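Local coordinates for protein arginine kinase (Anthopleura japonica, PDB 4RF7) that catalyses the reversible transfer of a phosphoryl group from ATP to L-arginine, giving N(omega)-phospho-L-arginine and ADP, at residues Val290-Pro295 against Tyr332-Arg337. Numbering follows the deposited sequence.
Sequences VHVKIP and YDISNR. With ARG (arginine), chain H.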
loop_
_atom_site.group_PDB
_atom_site.type_symbol
_atom_site.label_atom_id
_atom_site.label_comp_id
_atom_site.label_asym_id
_atom_site.label_seq_id
_atom_site.Cartn_x
_atom_site.Cartn_y
_atom_site.Cartn_z
ATOM N N VAL A 290 9.255 8.039 5.939
ATOM C CA VAL A 290 7.812 8.092 5.746
ATOM C C VAL A 290 7.514 8.724 4.388
ATOM O O VAL A 290 8.146 9.717 4.012
ATOM C CB VAL A 290 7.126 8.924 6.862
ATOM C CG1 VAL A 290 5.653 9.159 6.545
ATOM C CG2 VAL A 290 7.270 8.243 8.217
ATOM N N HIS A 291 6.585 8.131 3.641
ATOM C CA HIS A 291 6.051 8.772 2.448
ATOM C C HIS A 291 4.777 9.504 2.845
ATOM O O HIS A 291 3.850 8.898 3.394
ATOM C CB HIS A 291 5.749 7.752 1.350
ATOM C CG HIS A 291 6.977 7.195 0.677
ATOM N ND1 HIS A 291 6.912 6.246 -0.308
ATOM C CD2 HIS A 291 8.282 7.471 0.865
ATOM C CE1 HIS A 291 8.132 5.944 -0.710
ATOM N NE2 HIS A 291 8.994 6.680 -0.008
ATOM N N VAL A 292 4.735 10.807 2.580
ATOM C CA VAL A 292 3.586 11.620 2.959
ATOM C C VAL A 292 3.292 12.657 1.881
ATOM O O VAL A 292 4.210 13.231 1.285
ATOM C CB VAL A 292 3.810 12.291 4.336
ATOM C CG1 VAL A 292 5.034 13.196 4.297
ATOM C CG2 VAL A 292 2.574 13.066 4.779
ATOM N N LYS A 293 2.008 12.875 1.615
ATOM C CA LYS A 293 1.585 13.845 0.614
ATOM C C LYS A 293 1.269 15.173 1.293
ATOM O O LYS A 293 0.229 15.324 1.940
ATOM C CB LYS A 293 0.365 13.322 -0.151
ATOM C CG LYS A 293 -0.237 14.308 -1.139
ATOM C CD LYS A 293 -1.144 13.580 -2.119
ATOM C CE LYS A 293 -2.104 14.533 -2.814
ATOM N NZ LYS A 293 -3.040 13.803 -3.720
ATOM N N ILE A 294 2.180 16.129 1.143
ATOM C CA ILE A 294 2.056 17.432 1.784
ATOM C C ILE A 294 2.348 18.590 0.823
ATOM O O ILE A 294 3.237 19.401 1.087
ATOM C CB ILE A 294 3.013 17.530 2.989
ATOM C CG1 ILE A 294 4.376 16.932 2.633
ATOM C CG2 ILE A 294 2.439 16.806 4.200
ATOM C CD1 ILE A 294 5.486 17.291 3.604
ATOM N N PRO A 295 1.583 18.689 -0.284
ATOM C CA PRO A 295 1.894 19.710 -1.296
ATOM C C PRO A 295 1.787 21.148 -0.789
ATOM O O PRO A 295 2.485 22.025 -1.301
ATOM C CB PRO A 295 0.841 19.464 -2.383
ATOM C CG PRO A 295 -0.280 18.777 -1.684
ATOM C CD PRO A 295 0.371 17.922 -0.633
ATOM N N TYR A 332 6.265 13.311 -0.578
ATOM C CA TYR A 332 7.665 13.423 -0.195
ATOM C C TYR A 332 8.144 12.230 0.627
ATOM O O TYR A 332 7.400 11.684 1.448
ATOM C CB TYR A 332 7.901 14.730 0.569
ATOM C CG TYR A 332 7.767 15.960 -0.300
ATOM C CD1 TYR A 332 6.540 16.586 -0.473
ATOM C CD2 TYR A 332 8.869 16.490 -0.953
ATOM C CE1 TYR A 332 6.416 17.710 -1.272
ATOM C CE2 TYR A 332 8.755 17.613 -1.750
ATOM C CZ TYR A 332 7.526 18.218 -1.906
ATOM O OH TYR A 332 7.415 19.333 -2.703
ATOM N N ASP A 333 9.385 11.818 0.388
ATOM C CA ASP A 333 10.020 10.823 1.234
ATOM C C ASP A 333 10.768 11.562 2.337
ATOM O O ASP A 333 11.812 12.172 2.092
ATOM C CB ASP A 333 10.985 9.957 0.429
ATOM C CG ASP A 333 11.623 8.864 1.264
ATOM O OD1 ASP A 333 10.967 8.366 2.207
ATOM O OD2 ASP A 333 12.779 8.495 0.974
ATOM N N ILE A 334 10.214 11.535 3.544
ATOM C CA ILE A 334 10.851 12.181 4.682
ATOM C C ILE A 334 11.782 11.168 5.346
ATOM O O ILE A 334 11.391 10.026 5.564
ATOM C CB ILE A 334 9.812 12.690 5.706
ATOM C CG1 ILE A 334 8.607 13.313 4.995
ATOM C CG2 ILE A 334 10.453 13.686 6.674
ATOM C CD1 ILE A 334 8.886 14.659 4.350
ATOM N N SER A 335 13.013 11.571 5.650
ATOM C CA SER A 335 13.959 10.667 6.302
ATOM C C SER A 335 14.875 11.411 7.260
ATOM O O SER A 335 14.966 12.641 7.218
ATOM C CB SER A 335 14.784 9.898 5.266
ATOM O OG SER A 335 15.570 10.777 4.481
ATOM N N ASN A 336 15.550 10.658 8.124
ATOM C CA ASN A 336 16.496 11.232 9.080
ATOM C C ASN A 336 17.818 11.617 8.423
ATOM O O ASN A 336 18.242 10.989 7.451
ATOM C CB ASN A 336 16.769 10.239 10.214
ATOM C CG ASN A 336 17.299 8.908 9.707
ATOM O OD1 ASN A 336 16.673 8.258 8.868
ATOM N ND2 ASN A 336 18.466 8.505 10.204
ATOM N N ARG A 337 18.475 12.639 8.966
ATOM C CA ARG A 337 19.798 13.027 8.487
ATOM C C ARG A 337 20.911 12.453 9.363
ATOM O O ARG A 337 22.035 12.263 8.899
ATOM C CB ARG A 337 19.934 14.553 8.438
ATOM C CG ARG A 337 19.140 15.249 7.339
ATOM C CD ARG A 337 19.687 16.654 7.104
ATOM N NE ARG A 337 18.824 17.475 6.256
ATOM C CZ ARG A 337 18.946 17.581 4.935
ATOM N NH1 ARG A 337 18.114 18.358 4.253
ATOM N NH2 ARG A 337 19.894 16.910 4.296
HETATM N N ARG H . 14.474 1.355 -0.770
HETATM C CA ARG H . 13.443 2.371 -0.934
HETATM C C ARG H . 13.975 3.748 -0.545
HETATM O O ARG H . 14.548 4.467 -1.367
HETATM C CB ARG H . 12.213 2.024 -0.089
HETATM C CG ARG H . 11.007 2.915 -0.337
HETATM C CD ARG H . 9.908 2.670 0.682
HETATM N NE ARG H . 9.854 3.713 1.703
HETATM C CZ ARG H . 8.737 4.104 2.307
HETATM N NH1 ARG H . 7.589 3.534 1.989
HETATM N NH2 ARG H . 8.766 5.062 3.224
HETATM O OXT ARG H . 13.856 4.175 0.604
HETATM O O HOH W 1 11.648 6.112 -0.881
#
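H291 and D333 face each other as a non-hydrogen-bonded antiparallel pair, their CA atoms 4.6 Å apart. From CB, the H291 side chain leaves with CG beside the backbone N and anti to the carbonyl carbon (chi1 -73°), which brings one edge of the imidazole towards the neighbouring strand. The whole imidazole, CE1 included, lies under the guanidinium of the bound arginine, whose CZ sits 3.4 Å above the ring plane and over its centre. CD2 reaches 3.1 Å from OD1 of D333 at the ring edge, the carboxylate plane standing nearly perpendicular to the ring (87°). NE2, at the tip, makes no direct bond to D333 and instead shares a hydrogen bond of 2.9 Å with a water that also donates weakly to D333 OD2. That same OD2 forms a salt bridge with R287, so the aspartate is held from outside the pair as well.

These strands, 286-293 and 331-336, are neighbours in the antiparallel sheet of the phosphagen kinase catalytic domain, and H291 belongs to a segment predicted to bind ATP. S129, from the strand on the other side of 286-293, hydrogen-bonds the same arginine ligand. On either side of the H291-D333 pair, V290 with I334 and V292 with Y332 each exchange two backbone hydrogen bonds, the straightest running from Y332 N to V292 O (2.8 Å, 175°).

On the opposite face, the side chains meet through carbon atoms. V292 has CG1 between its backbone N and carbonyl carbon, directed at CG1 of I334, 3.6 Å away. Beyond the strand end, I294 lays CG1 against the Y332 ring at CD1 (3.8 Å), the two side chains crossing at about a right angle. M351 of helix 344-370 packs on V290 and I334 from this side.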